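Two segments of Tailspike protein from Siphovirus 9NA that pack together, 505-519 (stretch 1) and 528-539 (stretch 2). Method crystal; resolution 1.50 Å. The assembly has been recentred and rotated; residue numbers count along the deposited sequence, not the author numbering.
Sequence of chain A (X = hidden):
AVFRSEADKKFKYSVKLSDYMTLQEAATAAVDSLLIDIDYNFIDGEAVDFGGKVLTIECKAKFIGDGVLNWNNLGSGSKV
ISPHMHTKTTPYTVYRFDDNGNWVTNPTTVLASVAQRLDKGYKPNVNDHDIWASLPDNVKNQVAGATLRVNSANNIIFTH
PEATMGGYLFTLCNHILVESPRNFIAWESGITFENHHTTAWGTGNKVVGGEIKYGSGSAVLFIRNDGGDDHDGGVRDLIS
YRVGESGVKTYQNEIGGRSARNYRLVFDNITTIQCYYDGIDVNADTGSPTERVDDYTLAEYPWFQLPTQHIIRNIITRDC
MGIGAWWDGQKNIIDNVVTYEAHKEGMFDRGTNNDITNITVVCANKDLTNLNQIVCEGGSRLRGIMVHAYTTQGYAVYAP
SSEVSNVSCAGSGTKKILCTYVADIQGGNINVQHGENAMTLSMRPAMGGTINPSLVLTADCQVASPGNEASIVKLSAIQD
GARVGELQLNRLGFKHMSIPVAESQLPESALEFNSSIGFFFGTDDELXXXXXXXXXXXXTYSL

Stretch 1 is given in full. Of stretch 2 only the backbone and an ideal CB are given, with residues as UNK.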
ATOM      1  N   GLN A 505      33.299 -45.618 -25.792  1.00 21.24           N
ATOM      2  CA  GLN A 505      33.514 -46.334 -24.530  1.00 21.99           C
ATOM      3  C   GLN A 505      33.202 -45.494 -23.272  1.00 22.47           C
ATOM      4  O   GLN A 505      33.819 -44.445 -23.043  1.00 23.29           O
ATOM      5  CB  GLN A 505      34.969 -46.797 -24.481  1.00 22.58           C
ATOM      6  CG  GLN A 505      35.327 -47.585 -23.256  1.00 24.32           C
ATOM      7  CD  GLN A 505      34.544 -48.864 -23.163  1.00 25.97           C
ATOM      8  OE1 GLN A 505      33.892 -49.129 -22.140  1.00 28.36           O
ATOM      9  NE2 GLN A 505      34.574 -49.663 -24.230  1.00 25.80           N
ATOM     10  N   LEU A 506      32.270 -45.997 -22.459  1.00 22.37           N
ATOM     11  CA  LEU A 506      31.959 -45.397 -21.184  1.00 22.52           C
ATOM     12  C   LEU A 506      32.971 -45.858 -20.140  1.00 22.20           C
ATOM     13  O   LEU A 506      33.189 -47.063 -19.989  1.00 22.29           O
ATOM     14  CB  LEU A 506      30.577 -45.889 -20.750  1.00 23.66           C
ATOM     15  CG  LEU A 506      29.358 -45.017 -20.919  1.00 24.95           C
ATOM     16  CD1 LEU A 506      28.215 -45.687 -20.153  1.00 26.14           C
ATOM     17  CD2 LEU A 506      29.608 -43.561 -20.399  1.00 22.01           C
ATOM     18  N   PRO A 507      33.611 -44.914 -19.419  1.00 21.93           N
ATOM     19  CA  PRO A 507      34.496 -45.339 -18.325  1.00 21.73           C
ATOM     20  C   PRO A 507      33.690 -45.692 -17.067  1.00 21.31           C
ATOM     21  O   PRO A 507      32.529 -45.237 -16.906  1.00 20.57           O
ATOM     22  CB  PRO A 507      35.395 -44.121 -18.114  1.00 21.74           C
ATOM     23  CG  PRO A 507      34.503 -42.941 -18.479  1.00 22.86           C
ATOM     24  CD  PRO A 507      33.567 -43.444 -19.572  1.00 22.19           C
ATOM     25  N   GLU A 508      34.303 -46.478 -16.187  1.00 21.31           N
ATOM     26  CA  GLU A 508      33.672 -46.868 -14.924  1.00 21.86           C
ATOM     27  C   GLU A 508      33.243 -45.650 -14.081  1.00 21.93           C
ATOM     28  O   GLU A 508      32.215 -45.698 -13.402  1.00 22.10           O
ATOM     29  CB  GLU A 508      34.596 -47.795 -14.135  1.00 22.03           C
ATOM     30  CG  GLU A 508      34.842 -49.126 -14.889  1.00 23.82           C
ATOM     31  CD  GLU A 508      35.756 -50.121 -14.176  1.00 25.68           C
ATOM     32  OE1 GLU A 508      36.360 -49.793 -13.123  1.00 26.98           O
ATOM     33  OE2 GLU A 508      35.861 -51.259 -14.691  1.00 28.54           O
ATOM     34  N   SER A 509      34.027 -44.568 -14.132  1.00 22.15           N
ATOM     35  CA  SER A 509      33.709 -43.332 -13.404  1.00 21.47           C
ATOM     36  C   SER A 509      32.393 -42.670 -13.875  1.00 21.03           C
ATOM     37  O   SER A 509      31.853 -41.834 -13.155  1.00 20.65           O
ATOM     38  CB  SER A 509      34.843 -42.329 -13.579  1.00 22.65           C
ATOM     39  OG  SER A 509      35.059 -42.134 -14.977  1.00 26.94           O
ATOM     40  N   ALA A 510      31.894 -43.035 -15.068  1.00 20.10           N
ATOM     41  CA  ALA A 510      30.675 -42.426 -15.627  1.00 19.89           C
ATOM     42  C   ALA A 510      29.368 -43.042 -15.118  1.00 19.77           C
ATOM     43  O   ALA A 510      28.283 -42.643 -15.546  1.00 20.49           O
ATOM     44  CB  ALA A 510      30.708 -42.363 -17.151  1.00 20.74           C
ATOM     45  N   LEU A 511      29.474 -43.979 -14.176  1.00 19.38           N
ATOM     46  CA  LEU A 511      28.307 -44.482 -13.418  1.00 18.97           C
ATOM     47  C   LEU A 511      28.571 -44.248 -11.936  1.00 19.47           C
ATOM     48  O   LEU A 511      29.451 -44.899 -11.328  1.00 20.30           O
ATOM     49  CB  LEU A 511      28.039 -45.982 -13.684  1.00 18.64           C
ATOM     50  CG  LEU A 511      27.618 -46.337 -15.115  1.00 17.73           C
ATOM     51  CD1 LEU A 511      27.599 -47.853 -15.394  1.00 19.27           C
ATOM     52  CD2 LEU A 511      26.242 -45.718 -15.434  1.00 19.17           C
ATOM     53  N   GLU A 512      27.815 -43.328 -11.340  1.00 19.30           N
ATOM     54  CA  GLU A 512      28.124 -42.933  -9.958  1.00 19.05           C
ATOM     55  C   GLU A 512      27.736 -43.993  -8.952  1.00 19.80           C
ATOM     56  O   GLU A 512      28.511 -44.326  -8.053  1.00 20.11           O
ATOM     57  CB  GLU A 512      27.450 -41.603  -9.615  1.00 19.92           C
ATOM     58  CG  GLU A 512      27.683 -41.163  -8.176  1.00 20.92           C
ATOM     59  CD  GLU A 512      27.288 -39.725  -7.895  1.00 23.27           C
ATOM     60  OE1 GLU A 512      27.689 -39.242  -6.815  1.00 27.48           O
ATOM     61  OE2 GLU A 512      26.575 -39.089  -8.715  1.00 22.18           O
ATOM     62  N   PHE A 513      26.528 -44.532  -9.102  1.00 19.45           N
ATOM     63  CA  PHE A 513      25.960 -45.333  -8.033  1.00 19.71           C
ATOM     64  C   PHE A 513      25.968 -46.817  -8.327  1.00 19.57           C
ATOM     65  O   PHE A 513      25.712 -47.254  -9.482  1.00 19.44           O
ATOM     66  CB  PHE A 513      24.529 -44.874  -7.687  1.00 20.37           C
ATOM     67  CG  PHE A 513      24.469 -43.463  -7.134  1.00 20.51           C
ATOM     68  CD1 PHE A 513      23.897 -42.419  -7.869  1.00 19.73           C
ATOM     69  CD2 PHE A 513      25.044 -43.177  -5.900  1.00 21.78           C
ATOM     70  CE1 PHE A 513      23.883 -41.105  -7.378  1.00 21.26           C
ATOM     71  CE2 PHE A 513      25.021 -41.866  -5.384  1.00 22.54           C
ATOM     72  CZ  PHE A 513      24.446 -40.834  -6.135  1.00 22.06           C
ATOM     73  N   ASN A 514      26.202 -47.596  -7.267  1.00 19.08           N
ATOM     74  CA  ASN A 514      26.026 -49.061  -7.349  1.00 19.86           C
ATOM     75  C   ASN A 514      24.640 -49.411  -7.909  1.00 19.43           C
ATOM     76  O   ASN A 514      23.655 -48.677  -7.668  1.00 19.76           O
ATOM     77  CB  ASN A 514      26.193 -49.699  -5.966  1.00 20.19           C
ATOM     78  CG  ASN A 514      27.595 -49.551  -5.424  1.00 21.87           C
ATOM     79  OD1 ASN A 514      28.499 -49.148  -6.145  1.00 21.11           O
ATOM     80  ND2 ASN A 514      27.776 -49.863  -4.141  1.00 27.43           N
ATOM     81  N   SER A 515      24.552 -50.525  -8.646  1.00 19.55           N
ATOM     82  CA  SER A 515      23.301 -51.019  -9.214  1.00 18.72           C
ATOM     83  C   SER A 515      22.724 -50.045 -10.237  1.00 18.64           C
ATOM     84  O   SER A 515      21.562 -49.594 -10.144  1.00 18.04           O
ATOM     85  CB  SER A 515      22.306 -51.393  -8.117  1.00 19.36           C
ATOM     86  OG  SER A 515      21.361 -52.336  -8.598  1.00 20.37           O
ATOM     87  N   SER A 516      23.550 -49.723 -11.219  1.00 18.44           N
ATOM     88  CA  SER A 516      23.131 -48.840 -12.322  1.00 18.61           C
ATOM     89  C   SER A 516      23.827 -49.241 -13.624  1.00 18.83           C
ATOM     90  O   SER A 516      24.834 -49.926 -13.592  1.00 18.31           O
ATOM     91  CB  SER A 516      23.333 -47.352 -11.997  1.00 18.85           C
ATOM     92  OG  SER A 516      24.696 -46.981 -11.913  1.00 19.08           O
ATOM     93  N   ILE A 517      23.254 -48.849 -14.763  1.00 17.65           N
ATOM     94  CA  ILE A 517      23.807 -49.170 -16.100  1.00 17.01           C
ATOM     95  C   ILE A 517      23.850 -47.950 -17.003  1.00 16.96           C
ATOM     96  O   ILE A 517      23.131 -46.961 -16.780  1.00 16.30           O
ATOM     97  CB  ILE A 517      23.003 -50.324 -16.798  1.00 17.07           C
ATOM     98  CG1 ILE A 517      21.550 -49.878 -17.095  1.00 16.79           C
ATOM     99  CG2 ILE A 517      23.031 -51.600 -15.903  1.00 19.07           C
ATOM    100  CD1 ILE A 517      20.779 -50.858 -17.981  1.00 17.39           C
ATOM    101  N   GLY A 518      24.692 -48.016 -18.034  1.00 17.33           N
ATOM    102  CA  GLY A 518      24.701 -46.990 -19.084  1.00 17.06           C
ATOM    103  C   GLY A 518      24.989 -47.680 -20.395  1.00 17.32           C
ATOM    104  O   GLY A 518      25.813 -48.601 -20.443  1.00 17.68           O
ATOM    105  N   PHE A 519      24.279 -47.272 -21.448  1.00 16.87           N
ATOM    106  CA  PHE A 519      24.539 -47.802 -22.776  1.00 17.11           C
ATOM    107  C   PHE A 519      25.624 -46.988 -23.493  1.00 17.43           C
ATOM    108  O   PHE A 519      25.785 -45.789 -23.265  1.00 17.87           O
ATOM    109  CB  PHE A 519      23.277 -47.781 -23.637  1.00 17.18           C
ATOM    110  CG  PHE A 519      22.208 -48.779 -23.207  1.00 16.64           C
ATOM    111  CD1 PHE A 519      21.328 -48.516 -22.150  1.00 19.39           C
ATOM    112  CD2 PHE A 519      22.072 -49.985 -23.903  1.00 17.55           C
ATOM    113  CE1 PHE A 519      20.328 -49.467 -21.808  1.00 19.18           C
ATOM    114  CE2 PHE A 519      21.080 -50.909 -23.569  1.00 20.03           C
ATOM    115  CZ  PHE A 519      20.224 -50.654 -22.511  1.00 20.27           C
ATOM    116  N   UNK A 528      26.484 -51.689 -26.400  1.00 18.30           N
ATOM    117  CA  UNK A 528      26.904 -52.385 -25.202  1.00 19.08           C
ATOM    118  C   UNK A 528      26.331 -51.712 -23.977  1.00 18.84           C
ATOM    119  O   UNK A 528      25.920 -50.529 -24.024  1.00 19.72           O
ATOM    120  CB  UNK A 528      28.430 -52.445 -25.116  1.00 19.08           C
ATOM    121  N   UNK A 529      26.338 -52.465 -22.875  1.00 18.66           N
ATOM    122  CA  UNK A 529      25.875 -51.958 -21.591  1.00 18.10           C
ATOM    123  C   UNK A 529      27.029 -52.062 -20.621  1.00 17.98           C
ATOM    124  O   UNK A 529      27.547 -53.158 -20.429  1.00 18.71           O
ATOM    125  CB  UNK A 529      24.650 -52.722 -21.084  1.00 18.10           C
ATOM    126  N   UNK A 530      27.430 -50.941 -20.016  1.00 16.75           N
ATOM    127  CA  UNK A 530      28.309 -51.002 -18.844  1.00 17.48           C
ATOM    128  C   UNK A 530      27.416 -51.145 -17.613  1.00 17.36           C
ATOM    129  O   UNK A 530      26.496 -50.334 -17.407  1.00 17.65           O
ATOM    130  CB  UNK A 530      29.204 -49.765 -18.743  1.00 17.48           C
ATOM    131  N   UNK A 531      27.665 -52.163 -16.791  1.00 17.91           N
ATOM    132  CA  UNK A 531      26.836 -52.396 -15.595  1.00 19.44           C
ATOM    133  C   UNK A 531      27.675 -52.262 -14.356  1.00 19.58           C
ATOM    134  O   UNK A 531      28.671 -52.984 -14.214  1.00 20.00           O
ATOM    135  CB  UNK A 531      26.177 -53.776 -15.634  1.00 19.44           C
ATOM    136  N   UNK A 532      27.248 -51.376 -13.450  1.00 18.97           N
ATOM    137  CA  UNK A 532      27.856 -51.262 -12.133  1.00 19.40           C
ATOM    138  C   UNK A 532      26.994 -52.074 -11.163  1.00 19.44           C
ATOM    139  O   UNK A 532      25.876 -51.695 -10.846  1.00 19.63           O
ATOM    140  CB  UNK A 532      27.976 -49.801 -11.693  1.00 19.40           C
ATOM    141  N   UNK A 533      27.507 -53.226 -10.740  1.00 20.21           N
ATOM    142  CA  UNK A 533      26.754 -54.170  -9.917  1.00 21.34           C
ATOM    143  C   UNK A 533      26.448 -53.624  -8.511  1.00 21.68           C
ATOM    144  O   UNK A 533      26.977 -52.593  -8.117  1.00 21.60           O
ATOM    145  CB  UNK A 533      27.533 -55.482  -9.801  1.00 21.34           C
ATOM    146  N   UNK A 534      25.587 -54.323  -7.747  1.00 22.07           N
ATOM    147  CA  UNK A 534      25.279 -53.875  -6.388  1.00 22.76           C
ATOM    148  C   UNK A 534      26.504 -53.768  -5.459  1.00 23.33           C
ATOM    149  O   UNK A 534      26.484 -52.959  -4.510  1.00 24.04           O
ATOM    150  CB  UNK A 534      24.263 -54.835  -5.766  1.00 22.76           C
ATOM    151  N   UNK A 535      27.555 -54.541  -5.749  1.00 23.78           N
ATOM    152  CA  UNK A 535      28.769 -54.493  -4.930  1.00 23.98           C
ATOM    153  C   UNK A 535      29.792 -53.470  -5.439  1.00 23.90           C
ATOM    154  O   UNK A 535      30.872 -53.344  -4.854  1.00 24.45           O
ATOM    155  CB  UNK A 535      29.414 -55.880  -4.884  1.00 23.98           C
ATOM    156  N   UNK A 536      29.452 -52.718  -6.494  1.00 23.43           N
ATOM    157  CA  UNK A 536      30.352 -51.670  -7.015  1.00 23.87           C
ATOM    158  C   UNK A 536      31.327 -52.122  -8.099  1.00 23.73           C
ATOM    159  O   UNK A 536      31.990 -51.285  -8.725  1.00 24.88           O
ATOM    160  CB  UNK A 536      31.161 -51.084  -5.856  1.00 23.87           C
ATOM    161  N   UNK A 537      31.411 -53.429  -8.342  1.00 22.71           N
ATOM    162  CA  UNK A 537      32.240 -53.942  -9.442  1.00 22.69           C
ATOM    163  C   UNK A 537      31.487 -53.843 -10.776  1.00 22.23           C
ATOM    164  O   UNK A 537      30.274 -53.616 -10.797  1.00 21.84           O
ATOM    165  CB  UNK A 537      32.649 -55.391  -9.173  1.00 22.69           C
ATOM    166  N   UNK A 538      32.208 -54.049 -11.870  1.00 21.44           N
ATOM    167  CA  UNK A 538      31.686 -53.792 -13.204  1.00 20.89           C
ATOM    168  C   UNK A 538      31.751 -55.001 -14.134  1.00 21.92           C
ATOM    169  O   UNK A 538      32.705 -55.809 -14.069  1.00 20.98           O
ATOM    170  CB  UNK A 538      32.454 -52.628 -13.834  1.00 20.89           C
ATOM    171  N   UNK A 539      30.753 -55.086 -15.024  1.00 21.93           N
ATOM    172  CA  UNK A 539      30.769 -56.016 -16.157  1.00 22.79           C
ATOM    173  C   UNK A 539      30.181 -55.299 -17.369  1.00 21.54           C
ATOM    174  O   UNK A 539      29.408 -54.331 -17.240  1.00 21.20           O
ATOM    175  CB  UNK A 539      29.989 -57.294 -15.843  1.00 22.79           C
TER

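Strand 528-532 runs antiparallel to strand 516-519 (159° between N-to-C directions); being extended, positions 529 to 532 alternate between two faces of the sheet.

At 528 the ideal CB points away, with nothing of stretch 1 within 5.5 Å; many side chains would fit. It is Arg528, whose backbone O accepts a CA-H...O contact from Phe519 CA (3.3 Å).

Position 529 sits on the face shared by Ile517 and Phe519: its CB lies 4.7 Å from Phe519 CD2 and 5.2 Å from Ile517 CB, favouring a medium or large apolar group. Ile529 fills it, CG1 reaching Phe519 CE2 (3.4 Å) and CG2 reaching Ile517 CB (3.7 Å).

Position 530 pairs with Gly518, its N 2.9 Å from Gly518 O and its O 3.0 Å from Gly518 N, both hydrogen bonds. The CB is 4.2 Å from Leu511 CD1 and 4.4 Å from Leu506 CD1; leucine, isoleucine or methionine would suit. Leu530 places CD2 3.8 Å from Leu511 CD1 and 4.1 Å from Leu506 CB.

At 531 the CB is on the face of Ile517 and Phe519, 3.8 Å from Ile517 CG2. A small apolar residue suffices; Ala531 keeps its CB 3.9 Å from that methyl.

At 532, paired with Ser516 (N to Ser516 O, 2.8 Å), the CB is 4.1 Å from Phe513 O, and the carbonyls of Leu511 and Glu512 lie further out. A long donor is indicated: lysine, perhaps arginine. Lys532 is extended, every chi near 180°, and NZ donates to Leu511 O (3.2 Å) and Glu512 O (3.0 Å). Water 1 also accepts from NZ (2.8 Å) and donates to Glu508 O (2.8 Å), tying this end to the 3-10 segment.

Position 533 points away and is permissive; Lys533 O accepts a weak bond from Ser515 N (3.2 Å). Position 534, second in a type I turn with phi -59°, suits proline; Pro534 packs CG 4.0 Å from Ser515 OG. Position 535 points away, welcoming a polar turn residue; Asp535 OD1 accepts from the backbone N of 537 (3.0 Å).

At 536, phi/psi of 90/-9 and an ideal CB 3.3 Å from Asn514 OD1, also jammed against the preceding carbonyl, call for glycine: Gly536.

Position 537 points away, open to polar groups; Thr537 OG1 donates to Asp535 OD1 (2.7 Å).

At 538 the CB points toward stretch 1, 3.8 Å from Glu508 OE2, suggesting a basic or flat aromatic group. Phe538 lays one ring face against Glu508 CG, 3.6 Å from the ring centroid and 7° off its normal, a CH-pi contact.

Position 539 points away, unconstrained here; it is Val539.

Stretch 2, residues 528-539: RILAKKPDGTFV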
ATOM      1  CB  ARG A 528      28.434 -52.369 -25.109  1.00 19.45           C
ATOM      2  CG  ARG A 528      29.107 -53.233 -26.166  1.00 22.07           C
ATOM      3  CD  ARG A 528      30.608 -53.212 -26.041  1.00 25.77           C
ATOM      4  NE  ARG A 528      31.162 -53.928 -27.185  1.00 29.56           N
ATOM      5  CZ  ARG A 528      32.355 -53.693 -27.723  1.00 30.58           C
ATOM      6  NH1 ARG A 528      33.151 -52.749 -27.223  1.00 33.05           N
ATOM      7  NH2 ARG A 528      32.746 -54.401 -28.780  1.00 31.25           N
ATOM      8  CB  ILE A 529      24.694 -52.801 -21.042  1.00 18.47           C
ATOM      9  CG1 ILE A 529      23.504 -52.777 -22.025  1.00 20.87           C
ATOM     10  CG2 ILE A 529      24.305 -52.342 -19.606  1.00 19.94           C
ATOM     11  CD1 ILE A 529      22.399 -53.787 -21.671  1.00 22.34           C
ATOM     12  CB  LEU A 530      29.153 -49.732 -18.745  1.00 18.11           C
ATOM     13  CG  LEU A 530      30.110 -49.684 -17.557  1.00 17.88           C
ATOM     14  CD1 LEU A 530      31.227 -50.759 -17.649  1.00 19.82           C
ATOM     15  CD2 LEU A 530      30.729 -48.305 -17.458  1.00 19.72           C
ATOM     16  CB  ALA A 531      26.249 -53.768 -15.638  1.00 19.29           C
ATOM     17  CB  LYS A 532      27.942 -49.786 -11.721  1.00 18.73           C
ATOM     18  CG  LYS A 532      28.796 -49.567 -10.441  1.00 19.67           C
ATOM     19  CD  LYS A 532      29.023 -48.088 -10.140  1.00 19.56           C
ATOM     20  CE  LYS A 532      30.003 -47.909  -8.957  1.00 21.17           C
ATOM     21  NZ  LYS A 532      30.447 -46.486  -8.759  1.00 22.85           N
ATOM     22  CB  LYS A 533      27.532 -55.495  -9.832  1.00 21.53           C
ATOM     23  CG  LYS A 533      27.557 -56.272 -11.158  1.00 23.45           C
ATOM     24  CD  LYS A 533      28.392 -57.573 -11.020  1.00 27.00           C
ATOM     25  CE  LYS A 533      29.856 -57.348 -11.390  1.00 30.20           C
ATOM     26  NZ  LYS A 533      30.825 -58.478 -10.992  1.00 31.45           N
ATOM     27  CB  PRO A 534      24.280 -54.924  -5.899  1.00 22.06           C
ATOM     28  CG  PRO A 534      23.551 -55.334  -7.169  1.00 22.37           C
ATOM     29  CD  PRO A 534      24.674 -55.393  -8.195  1.00 21.70           C
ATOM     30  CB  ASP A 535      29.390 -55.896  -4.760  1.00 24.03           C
ATOM     31  CG  ASP A 535      29.972 -56.453  -6.049  1.00 24.85           C
ATOM     32  OD1 ASP A 535      29.912 -55.768  -7.085  1.00 25.11           O
ATOM     33  OD2 ASP A 535      30.479 -57.603  -6.038  1.00 28.04           O
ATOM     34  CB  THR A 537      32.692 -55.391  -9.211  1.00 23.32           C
ATOM     35  OG1 THR A 537      31.550 -56.257  -9.143  1.00 24.11           O
ATOM     36  CG2 THR A 537      33.482 -55.485  -7.903  1.00 24.23           C
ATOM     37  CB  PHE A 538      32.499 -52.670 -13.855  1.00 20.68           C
ATOM     38  CG  PHE A 538      32.326 -51.317 -13.205  1.00 21.43           C
ATOM     39  CD1 PHE A 538      33.133 -50.939 -12.135  1.00 22.59           C
ATOM     40  CD2 PHE A 538      31.389 -50.394 -13.705  1.00 22.60           C
ATOM     41  CE1 PHE A 538      32.988 -49.690 -11.524  1.00 21.83           C
ATOM     42  CE2 PHE A 538      31.248 -49.116 -13.112  1.00 22.08           C
ATOM     43  CZ  PHE A 538      32.046 -48.776 -12.006  1.00 23.37           C
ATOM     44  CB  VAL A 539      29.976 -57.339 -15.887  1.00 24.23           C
ATOM     45  CG1 VAL A 539      30.787 -58.288 -14.951  1.00 25.55           C
ATOM     46  CG2 VAL A 539      28.565 -57.065 -15.326  1.00 25.38           C
TER
HETATM   47  O   HOH W   1      32.214 -45.410 -10.647  1.00 21.68           O
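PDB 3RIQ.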